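PDB 3PN7: myosin regulatory light chain from Placopecten magellanicus, which binds a divalent metal ion and, as the regulatory light chain of molluscan muscle myosin, probably makes the myosin ATPase dependent on calcium. Local coordinates for residues B[29-34]-B[46-51]. Sequence-based numbering, arbitrary orientation.
Sequences FTMIDQ and KEMFSS. With MG (magnesium ion), chain G.
The thioether of Met48 reaches across to the C-terminal end of helix 19-32, just before Asp33, its SD lying 3.9 Å from the carbonyl oxygen Met31 O and 4.0 Å from Met31 CG. Met48 makes the largest contribution to this contact: CG stands anti to the backbone N (chi1 -170°), which brings it to Ile32, and the bend at chi2 (71°) turns SD to Met31. Its CG packs 4.1 Å from Ile32 CG1, the two side chains crossing at about a right angle. A long, unbranched, apolar chain suits this place, since it can reach from one helix to the other and bend to lie against both Met31 and Ile32. The branched Ile32 is buried here and also touches Leu45 and Ile40, while apolar side chains of another protein's chain pack on Met31, Ile32 and Met48.

At the exposed margin the aliphatic parts of two polar residues meet: Gln34 CG lies 4.0 Å from Glu47 CB, and the chains cross nearly perpendicularly. Here each residue offers methylene groups to its neighbour and a polar end suited to the surface. Within helix 42-52, Ser51 OG donates to Glu47 O over 3.0 Å, on the opposite face of the carbonyl plane from Ser51 N.

The CB of Asp33, the centre of an inverse gamma turn, leaves the backbone away from residues 46-51, and its carboxylate binds magnesium through OD2 at 2.4 Å; OD1 accepts from Gly38 N, which steadies the carboxylate. With Asn35, Phe39 and Asp44 completing the protein's metal ligands, the two helices and the loop joining them form the helix-loop-helix of an EF-hand.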
ATOM      1  N   PHE B  29      33.229 -10.319   1.246  1.00 34.21           N
ATOM      2  CA  PHE B  29      34.564  -9.914   1.666  1.00 32.23           C
ATOM      3  C   PHE B  29      35.523 -11.093   1.569  1.00 36.83           C
ATOM      4  O   PHE B  29      36.629 -10.986   1.036  1.00 35.57           O
ATOM      5  CB  PHE B  29      34.556  -9.397   3.102  1.00 29.21           C
ATOM      6  CG  PHE B  29      35.925  -9.050   3.617  1.00 34.94           C
ATOM      7  CD1 PHE B  29      36.488  -7.808   3.350  1.00 31.39           C
ATOM      8  CD2 PHE B  29      36.667  -9.974   4.340  1.00 37.87           C
ATOM      9  CE1 PHE B  29      37.762  -7.492   3.796  1.00 33.69           C
ATOM     10  CE2 PHE B  29      37.939  -9.660   4.796  1.00 34.85           C
ATOM     11  CZ  PHE B  29      38.483  -8.406   4.523  1.00 34.67           C
ATOM     12  N   THR B  30      35.079 -12.221   2.109  1.00 34.52           N
ATOM     13  CA  THR B  30      35.866 -13.442   2.157  1.00 37.93           C
ATOM     14  C   THR B  30      36.296 -13.920   0.763  1.00 37.10           C
ATOM     15  O   THR B  30      37.434 -14.351   0.570  1.00 34.81           O
ATOM     16  CB  THR B  30      35.069 -14.538   2.926  1.00 42.67           C
ATOM     17  OG1 THR B  30      35.037 -14.205   4.328  1.00 41.87           O
ATOM     18  CG2 THR B  30      35.653 -15.928   2.727  1.00 33.03           C
ATOM     19  N   MET B  31      35.388 -13.849  -0.205  1.00 36.56           N
ATOM     20  CA  MET B  31      35.708 -14.277  -1.563  1.00 38.04           C
ATOM     21  C   MET B  31      36.673 -13.330  -2.280  1.00 38.06           C
ATOM     22  O   MET B  31      37.539 -13.766  -3.042  1.00 37.94           O
ATOM     23  CB  MET B  31      34.443 -14.437  -2.400  1.00 36.36           C
ATOM     24  CG  MET B  31      34.744 -14.962  -3.808  1.00 45.67           C
ATOM     25  SD  MET B  31      33.256 -15.435  -4.720  1.00 52.87           S
ATOM     26  CE  MET B  31      32.532 -16.595  -3.572  1.00 49.59           C
ATOM     27  N   ILE B  32      36.513 -12.030  -2.047  1.00 37.33           N
ATOM     28  CA  ILE B  32      37.370 -11.045  -2.694  1.00 36.61           C
ATOM     29  C   ILE B  32      38.770 -11.076  -2.079  1.00 38.80           C
ATOM     30  O   ILE B  32      39.762 -10.776  -2.748  1.00 37.34           O
ATOM     31  CB  ILE B  32      36.766  -9.631  -2.624  1.00 34.93           C
ATOM     32  CG1 ILE B  32      35.414  -9.601  -3.327  1.00 33.95           C
ATOM     33  CG2 ILE B  32      37.668  -8.627  -3.293  1.00 35.87           C
ATOM     34  CD1 ILE B  32      34.597  -8.381  -2.978  1.00 34.52           C
ATOM     35  N   ASP B  33      38.848 -11.454  -0.805  1.00 36.81           N
ATOM     36  CA  ASP B  33      40.133 -11.599  -0.135  1.00 38.62           C
ATOM     37  C   ASP B  33      40.813 -12.919  -0.506  1.00 40.07           C
ATOM     38  O   ASP B  33      40.932 -13.831   0.318  1.00 36.59           O
ATOM     39  CB  ASP B  33      39.972 -11.491   1.383  1.00 35.36           C
ATOM     40  CG  ASP B  33      41.298 -11.589   2.112  1.00 34.48           C
ATOM     41  OD1 ASP B  33      41.305 -11.867   3.332  1.00 32.18           O
ATOM     42  OD2 ASP B  33      42.341 -11.407   1.447  1.00 34.79           O
ATOM     43  N   GLN B  34      41.257 -13.020  -1.752  1.00 39.80           N
ATOM     44  CA  GLN B  34      41.863 -14.251  -2.244  1.00 41.30           C
ATOM     45  C   GLN B  34      43.102 -14.638  -1.408  1.00 43.88           C
ATOM     46  O   GLN B  34      43.504 -15.794  -1.377  1.00 47.64           O
ATOM     47  CB  GLN B  34      42.188 -14.114  -3.739  1.00 45.05           C
ATOM     48  CG  GLN B  34      41.005 -13.611  -4.614  1.00 47.63           C
ATOM     49  CD  GLN B  34      40.139 -14.746  -5.202  1.00 56.21           C
ATOM     50  OE1 GLN B  34      39.354 -15.399  -4.490  1.00 51.98           O
ATOM     51  NE2 GLN B  34      40.272 -14.967  -6.511  1.00 48.60           N
ATOM     52  N   LYS B  46      42.538  -7.229  -8.243  1.00 34.17           N
ATOM     53  CA  LYS B  46      42.931  -7.645  -9.594  1.00 36.80           C
ATOM     54  C   LYS B  46      42.550  -9.101  -9.842  1.00 37.14           C
ATOM     55  O   LYS B  46      41.966  -9.445 -10.876  1.00 37.42           O
ATOM     56  CB  LYS B  46      44.446  -7.520  -9.794  1.00 40.93           C
ATOM     57  CG  LYS B  46      44.996  -6.116  -9.859  1.00 45.55           C
ATOM     58  CD  LYS B  46      46.383  -6.130 -10.502  1.00 50.94           C
ATOM     59  CE  LYS B  46      46.933  -4.734 -10.704  1.00 53.32           C
ATOM     60  NZ  LYS B  46      48.051  -4.722 -11.695  1.00 62.61           N
ATOM     61  N   GLU B  47      42.903  -9.956  -8.885  1.00 36.75           N
ATOM     62  CA  GLU B  47      42.556 -11.368  -8.949  1.00 39.18           C
ATOM     63  C   GLU B  47      41.049 -11.571  -9.099  1.00 40.84           C
ATOM     64  O   GLU B  47      40.597 -12.285  -9.997  1.00 41.74           O
ATOM     65  CB  GLU B  47      43.063 -12.112  -7.711  1.00 39.24           C
ATOM     66  CG  GLU B  47      43.249 -13.578  -7.969  1.00 53.53           C
ATOM     67  CD  GLU B  47      44.081 -13.823  -9.233  1.00 58.41           C
ATOM     68  OE1 GLU B  47      45.142 -13.176  -9.380  1.00 50.42           O
ATOM     69  OE2 GLU B  47      43.661 -14.639 -10.087  1.00 61.31           O
ATOM     70  N   MET B  48      40.270 -10.947  -8.215  1.00 37.31           N
ATOM     71  CA  MET B  48      38.823 -11.076  -8.293  1.00 31.09           C
ATOM     72  C   MET B  48      38.284 -10.604  -9.642  1.00 33.71           C
ATOM     73  O   MET B  48      37.503 -11.313 -10.279  1.00 32.75           O
ATOM     74  CB  MET B  48      38.130 -10.340  -7.152  1.00 33.07           C
ATOM     75  CG  MET B  48      36.633 -10.659  -7.054  1.00 35.72           C
ATOM     76  SD  MET B  48      36.308 -12.347  -6.474  1.00 39.87           S
ATOM     77  CE  MET B  48      35.488 -13.057  -7.886  1.00 31.06           C
ATOM     78  N   PHE B  49      38.698  -9.424 -10.093  1.00 32.46           N
ATOM     79  CA  PHE B  49      38.183  -8.901 -11.367  1.00 35.80           C
ATOM     80  C   PHE B  49      38.516  -9.805 -12.563  1.00 41.60           C
ATOM     81  O   PHE B  49      37.643 -10.084 -13.390  1.00 39.07           O
ATOM     82  CB  PHE B  49      38.631  -7.452 -11.637  1.00 36.60           C
ATOM     83  CG  PHE B  49      37.728  -6.393 -11.012  1.00 38.71           C
ATOM     84  CD1 PHE B  49      36.452  -6.162 -11.508  1.00 40.19           C
ATOM     85  CD2 PHE B  49      38.168  -5.629  -9.939  1.00 33.30           C
ATOM     86  CE1 PHE B  49      35.630  -5.185 -10.947  1.00 38.15           C
ATOM     87  CE2 PHE B  49      37.360  -4.660  -9.375  1.00 31.56           C
ATOM     88  CZ  PHE B  49      36.088  -4.438  -9.877  1.00 35.18           C
ATOM     89  N   SER B  50      39.765 -10.264 -12.657  1.00 37.76           N
ATOM     90  CA  SER B  50      40.149 -11.147 -13.773  1.00 46.62           C
ATOM     91  C   SER B  50      39.359 -12.451 -13.799  1.00 41.03           C
ATOM     92  O   SER B  50      39.109 -13.005 -14.871  1.00 43.02           O
ATOM     93  CB  SER B  50      41.669 -11.408 -13.836  1.00 39.19           C
ATOM     94  OG  SER B  50      42.178 -12.007 -12.658  1.00 41.91           O
ATOM     95  N   SER B  51      38.938 -12.925 -12.629  1.00 39.61           N
ATOM     96  CA  SER B  51      38.120 -14.132 -12.566  1.00 39.95           C
ATOM     97  C   SER B  51      36.720 -13.907 -13.122  1.00 43.59           C
ATOM     98  O   SER B  51      36.015 -14.867 -13.425  1.00 42.80           O
ATOM     99  CB  SER B  51      38.024 -14.650 -11.130  1.00 42.43           C
ATOM    100  OG  SER B  51      39.304 -14.967 -10.619  1.00 48.36           O
TER
HETATM  101 MG    MG G 162      44.444 -10.199   1.205  1.00 44.67          MG